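Local atomic coordinates of BsaWI endonuclease (Geobacillus stearothermophilus, PDB entry 4ZSF), a protein that binds DNA and, as a restriction endonuclease of the PD-(D/E)XK family, probably cuts it in a metal-dependent reaction. Residues 6-15 with 29-40. Numbering follows the deposited sequence.
Sequences YCISTYAKIF and QKKAIRDTMISA. With nucleotides of chain B.
I14 and T36 interlock the two helices as knobs into holes: I14 fits among K31, A32, D35 and T36, and T36 among C7, T10, Y11 and I14. The branched I14 serves two neighbours, CG2 lying over A32 CA (3.6 Å) while CD1 runs across D35 and meets its CB. A32 suits the closest backbone approach, its CA 5.1 Å from that of F15, because a lone methyl leaves room for the Y11 ring, whose CD2 comes within 3.5 Å of A32 CB. C7 SG packs on the methyl of A40.

Among the polar groups, T36 OG1 donates to A32 O at 2.6 Å, which satisfies the hydroxyl within its helix and leaves CG2 to face C7. Y6 reaches across with CG anti to the backbone N (chi1 179°), its ring alongside A40 and T10 OG1 over one face. Its OH and S39 OG form a very short hydrogen bond (2.5 Å), somewhat doubtful since S39 has two conformers. With the phenol cut back to a methyl, as by an alanine here, S39 OG is likely to lose this partner and a gap to open beside A40. Within 29-40, K31 NZ forms a salt bridge at the syn lone pair of D35 OD2.

Long side chains span to the DNA phosphates: Q29 NE2, an amide donor, points almost straight (166°) at OP1 of DC11 of chain B, and the K30 ammonium suits the negative charge, NZ lying 2.9 Å from OP1 of DG12 of chain B.

Helices 3-22 and 25-43 make a roughly antiparallel N-terminal hairpin (segments at 141°), the contact centred about 36 Å from the chain's centre, away from the calcium site at D239. Helix 49-65 packs against it, H60 and R63 bonding to Y11 OH, and E93 of the second subunit forms salt bridges with K30 and R34.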
loop_
_atom_site.group_PDB
_atom_site.type_symbol
_atom_site.label_atom_id
_atom_site.label_comp_id
_atom_site.label_asym_id
_atom_site.label_seq_id
_atom_site.Cartn_x
_atom_site.Cartn_y
_atom_site.Cartn_z
ATOM N N TYR A 6 30.931 -11.973 1.353
ATOM C CA TYR A 6 31.214 -11.473 0.029
ATOM C C TYR A 6 30.213 -10.348 -0.317
ATOM O O TYR A 6 30.599 -9.330 -0.905
ATOM C CB TYR A 6 31.118 -12.590 -1.015
ATOM C CG TYR A 6 31.386 -12.104 -2.413
ATOM C CD1 TYR A 6 32.681 -11.952 -2.866
ATOM C CD2 TYR A 6 30.341 -11.725 -3.258
ATOM C CE1 TYR A 6 32.958 -11.463 -4.152
ATOM C CE2 TYR A 6 30.604 -11.243 -4.537
ATOM C CZ TYR A 6 31.903 -11.129 -4.977
ATOM O OH TYR A 6 32.150 -10.669 -6.235
ATOM N N CYS A 7 28.949 -10.567 -0.004
ATOM C CA CYS A 7 27.917 -9.547 -0.402
ATOM C C CYS A 7 28.117 -8.270 0.369
ATOM O O CYS A 7 27.998 -7.171 -0.185
ATOM C CB CYS A 7 26.503 -10.034 -0.164
ATOM S SG CYS A 7 26.014 -11.240 -1.388
ATOM N N ILE A 8 28.407 -8.417 1.653
ATOM C CA ILE A 8 28.568 -7.256 2.525
ATOM C C ILE A 8 29.722 -6.391 1.970
ATOM O O ILE A 8 29.614 -5.139 1.826
ATOM C CB ILE A 8 28.937 -7.672 3.974
ATOM C CG1 ILE A 8 27.778 -8.342 4.729
ATOM C CG2 ILE A 8 29.519 -6.501 4.760
ATOM C CD1 ILE A 8 26.463 -7.767 4.478
ATOM N N SER A 9 30.820 -7.056 1.638
ATOM C CA SER A 9 32.041 -6.331 1.295
ATOM C C SER A 9 31.926 -5.782 -0.121
ATOM O O SER A 9 32.379 -4.678 -0.409
ATOM C CB SER A 9 33.278 -7.236 1.450
ATOM O OG SER A 9 33.349 -8.179 0.399
ATOM N N THR A 10 31.284 -6.539 -1.000
ATOM C CA THR A 10 31.152 -6.132 -2.390
ATOM C C THR A 10 30.163 -4.969 -2.567
ATOM O O THR A 10 30.447 -4.012 -3.320
ATOM C CB THR A 10 30.741 -7.335 -3.255
ATOM O OG1 THR A 10 31.764 -8.362 -3.151
ATOM C CG2 THR A 10 30.525 -6.940 -4.727
ATOM N N TYR A 11 29.023 -5.041 -1.859
ATOM C CA TYR A 11 28.040 -3.918 -1.921
ATOM C C TYR A 11 28.757 -2.607 -1.476
ATOM O O TYR A 11 28.627 -1.560 -2.109
ATOM C CB TYR A 11 26.870 -4.225 -1.023
ATOM C CG TYR A 11 25.963 -3.031 -0.837
ATOM C CD1 TYR A 11 26.227 -2.135 0.189
ATOM C CD2 TYR A 11 24.891 -2.794 -1.688
ATOM C CE1 TYR A 11 25.426 -1.011 0.384
ATOM C CE2 TYR A 11 24.074 -1.672 -1.512
ATOM C CZ TYR A 11 24.380 -0.786 -0.475
ATOM O OH TYR A 11 23.622 0.324 -0.269
ATOM N N ALA A 12 29.491 -2.698 -0.377
ATOM C CA ALA A 12 30.161 -1.516 0.167
ATOM C C ALA A 12 31.171 -0.991 -0.818
ATOM O O ALA A 12 31.240 0.217 -1.032
ATOM C CB ALA A 12 30.823 -1.829 1.524
ATOM N N LYS A 13 31.947 -1.881 -1.446
ATOM C CA LYS A 13 32.957 -1.437 -2.409
ATOM C C LYS A 13 32.361 -0.763 -3.626
ATOM O O LYS A 13 32.824 0.295 -4.061
ATOM C CB LYS A 13 33.811 -2.625 -2.888
ATOM C CG LYS A 13 34.879 -2.219 -3.937
ATOM C CD LYS A 13 35.799 -3.415 -4.248
ATOM C CE LYS A 13 37.096 -2.968 -4.943
ATOM N N ILE A 14 31.347 -1.394 -4.212
ATOM C CA ILE A 14 30.760 -0.868 -5.432
ATOM C C ILE A 14 30.021 0.421 -5.095
ATOM O O ILE A 14 30.096 1.390 -5.869
ATOM C CB ILE A 14 29.791 -1.879 -6.111
ATOM C CG1 ILE A 14 30.586 -3.156 -6.580
ATOM C CG2 ILE A 14 29.012 -1.211 -7.308
ATOM C CD1 ILE A 14 29.679 -4.269 -7.067
ATOM N N PHE A 15 29.360 0.472 -3.941
ATOM C CA PHE A 15 28.655 1.735 -3.620
ATOM C C PHE A 15 29.656 2.893 -3.535
ATOM O O PHE A 15 29.465 3.972 -4.154
ATOM C CB PHE A 15 27.901 1.659 -2.283
ATOM C CG PHE A 15 27.342 2.995 -1.902
ATOM C CD1 PHE A 15 26.171 3.433 -2.495
ATOM C CD2 PHE A 15 28.044 3.840 -1.048
ATOM C CE1 PHE A 15 25.661 4.691 -2.202
ATOM C CE2 PHE A 15 27.566 5.097 -0.758
ATOM C CZ PHE A 15 26.377 5.540 -1.355
ATOM N N GLN A 29 23.537 3.347 -5.149
ATOM C CA GLN A 29 23.096 2.179 -4.349
ATOM C C GLN A 29 22.396 1.174 -5.247
ATOM O O GLN A 29 22.499 -0.027 -4.996
ATOM C CB GLN A 29 22.203 2.636 -3.172
ATOM C CG GLN A 29 20.834 3.126 -3.612
ATOM C CD GLN A 29 20.152 3.939 -2.503
ATOM O OE1 GLN A 29 20.740 4.208 -1.456
ATOM N NE2 GLN A 29 18.924 4.355 -2.759
ATOM N N LYS A 30 21.718 1.615 -6.322
ATOM C CA LYS A 30 21.079 0.653 -7.222
ATOM C C LYS A 30 22.129 -0.143 -8.004
ATOM O O LYS A 30 21.988 -1.366 -8.221
ATOM C CB LYS A 30 20.143 1.357 -8.203
ATOM C CG LYS A 30 18.769 1.485 -7.545
ATOM C CD LYS A 30 17.658 1.804 -8.591
ATOM C CE LYS A 30 17.929 3.070 -9.398
ATOM N NZ LYS A 30 16.750 3.341 -10.388
ATOM N N LYS A 31 23.178 0.565 -8.431
ATOM C CA LYS A 31 24.283 -0.164 -9.061
ATOM C C LYS A 31 24.922 -1.179 -8.122
ATOM O O LYS A 31 25.195 -2.311 -8.520
ATOM C CB LYS A 31 25.337 0.820 -9.556
ATOM C CG LYS A 31 26.469 0.064 -10.315
ATOM C CD LYS A 31 27.384 1.069 -11.056
ATOM C CE LYS A 31 28.586 0.313 -11.807
ATOM N NZ LYS A 31 28.065 -0.792 -12.701
ATOM N N ALA A 32 25.146 -0.786 -6.864
ATOM C CA ALA A 32 25.718 -1.717 -5.870
ATOM C C ALA A 32 24.783 -2.916 -5.638
ATOM O O ALA A 32 25.251 -4.054 -5.495
ATOM C CB ALA A 32 25.960 -0.949 -4.515
ATOM N N ILE A 33 23.469 -2.676 -5.594
ATOM C CA ILE A 33 22.554 -3.798 -5.393
ATOM C C ILE A 33 22.597 -4.777 -6.579
ATOM O O ILE A 33 22.783 -6.002 -6.415
ATOM C CB ILE A 33 21.134 -3.306 -5.163
ATOM C CG1 ILE A 33 21.064 -2.627 -3.799
ATOM C CG2 ILE A 33 20.102 -4.495 -5.150
ATOM C CD1 ILE A 33 19.731 -1.719 -3.682
ATOM N N ARG A 34 22.454 -4.218 -7.768
ATOM C CA ARG A 34 22.401 -5.009 -9.007
ATOM C C ARG A 34 23.702 -5.767 -9.204
ATOM O O ARG A 34 23.730 -6.981 -9.491
ATOM C CB ARG A 34 22.128 -3.983 -10.142
ATOM C CG ARG A 34 21.980 -4.360 -11.546
ATOM C CD ARG A 34 21.397 -3.048 -12.207
ATOM N NE ARG A 34 22.426 -2.034 -12.448
ATOM C CZ ARG A 34 22.365 -0.711 -12.185
ATOM N NH1 ARG A 34 21.325 -0.113 -11.604
ATOM N NH2 ARG A 34 23.423 0.030 -12.504
ATOM N N ASP A 35 24.809 -5.045 -9.067
ATOM C CA ASP A 35 26.102 -5.682 -9.407
ATOM C C ASP A 35 26.578 -6.630 -8.327
ATOM O O ASP A 35 27.285 -7.619 -8.609
ATOM C CB ASP A 35 27.158 -4.591 -9.670
ATOM C CG ASP A 35 26.965 -3.887 -11.034
ATOM O OD1 ASP A 35 25.980 -4.157 -11.802
ATOM O OD2 ASP A 35 27.798 -2.992 -11.287
ATOM N N THR A 36 26.166 -6.392 -7.082
ATOM C CA THR A 36 26.540 -7.341 -6.028
ATOM C C THR A 36 25.719 -8.617 -6.238
ATOM O O THR A 36 26.271 -9.704 -6.079
ATOM C CB THR A 36 26.309 -6.770 -4.627
ATOM O OG1 THR A 36 27.138 -5.596 -4.498
ATOM C CG2 THR A 36 26.718 -7.810 -3.519
ATOM N N MET A 37 24.419 -8.485 -6.543
ATOM C CA MET A 37 23.562 -9.676 -6.798
ATOM C C MET A 37 24.200 -10.511 -7.946
ATOM O O MET A 37 24.395 -11.735 -7.855
ATOM C CB MET A 37 22.131 -9.245 -7.142
ATOM C CG MET A 37 21.173 -10.426 -7.407
ATOM S SD MET A 37 20.995 -11.535 -5.965
ATOM C CE MET A 37 19.401 -12.223 -6.439
ATOM N N ILE A 38 24.543 -9.839 -9.031
ATOM C CA ILE A 38 25.087 -10.563 -10.202
ATOM C C ILE A 38 26.417 -11.232 -9.839
ATOM O O ILE A 38 26.597 -12.420 -10.119
ATOM C CB ILE A 38 25.264 -9.610 -11.408
ATOM C CG1 ILE A 38 23.897 -9.203 -11.953
ATOM C CG2 ILE A 38 26.158 -10.304 -12.558
ATOM C CD1 ILE A 38 24.001 -8.060 -12.989
ATOM N N SER A 39 27.310 -10.480 -9.197
ATOM C CA SER A 39 28.661 -10.945 -8.855
ATOM C C SER A 39 28.626 -12.127 -7.914
ATOM O O SER A 39 29.362 -13.125 -8.088
ATOM C CB SER A 39 29.462 -9.803 -8.219
ATOM O OG SER A 39 30.843 -10.122 -8.237
ATOM N N ALA A 40 27.753 -12.035 -6.922
ATOM C CA ALA A 40 27.624 -13.091 -5.911
ATOM C C ALA A 40 26.995 -14.318 -6.496
ATOM O O ALA A 40 27.360 -15.442 -6.092
ATOM C CB ALA A 40 26.769 -12.601 -4.710
ATOM P P DG B 12 15.182 5.176 -7.523
ATOM O OP1 DG B 12 14.947 3.860 -8.189
ATOM O OP2 DG B 12 16.525 5.683 -7.242
ATOM O "O5'" DG B 12 14.481 6.291 -8.421
ATOM C "C5'" DG B 12 13.344 5.939 -9.184
ATOM C "C4'" DG B 12 12.650 7.201 -9.689
ATOM O "O4'" DG B 12 12.180 7.963 -8.570
ATOM C "C3'" DG B 12 13.510 8.128 -10.495
ATOM O "O3'" DG B 12 13.053 8.003 -11.800
ATOM C "C2'" DG B 12 13.213 9.536 -9.920
ATOM C "C1'" DG B 12 12.025 9.281 -9.001
ATOM N N9 DG B 12 11.954 10.139 -7.798
ATOM C C8 DG B 12 12.981 10.486 -6.935
ATOM N N7 DG B 12 12.590 11.237 -5.933
ATOM C C5 DG B 12 11.211 11.372 -6.144
ATOM C C6 DG B 12 10.264 12.115 -5.438
ATOM O O6 DG B 12 10.440 12.769 -4.446
ATOM N N1 DG B 12 8.987 12.018 -6.003
ATOM C C2 DG B 12 8.693 11.303 -7.130
ATOM N N2 DG B 12 7.411 11.327 -7.548
ATOM N N3 DG B 12 9.582 10.617 -7.820
ATOM C C4 DG B 12 10.817 10.704 -7.279
ATOM P P DC B 11 16.241 6.687 -0.953
ATOM O OP1 DC B 11 17.247 5.579 -0.870
ATOM O OP2 DC B 11 16.615 8.118 -0.812
ATOM O "O5'" DC B 11 15.462 6.551 -2.316
ATOM C "C5'" DC B 11 14.875 5.263 -2.666
ATOM C "C4'" DC B 11 13.954 5.389 -3.876
ATOM O "O4'" DC B 11 12.821 6.226 -3.535
ATOM C "C3'" DC B 11 14.571 6.016 -5.124
ATOM O "O3'" DC B 11 14.317 5.108 -6.220
ATOM C "C2'" DC B 11 13.824 7.360 -5.324
ATOM C "C1'" DC B 11 12.479 7.013 -4.675
ATOM N N1 DC B 11 11.697 8.138 -4.084
ATOM C C2 DC B 11 10.337 8.244 -4.390
ATOM O O2 DC B 11 9.857 7.480 -5.259
ATOM N N3 DC B 11 9.599 9.225 -3.786
ATOM C C4 DC B 11 10.137 10.001 -2.867
ATOM N N4 DC B 11 9.329 10.921 -2.266
ATOM C C5 DC B 11 11.535 9.905 -2.528
ATOM C C6 DC B 11 12.248 8.932 -3.136
#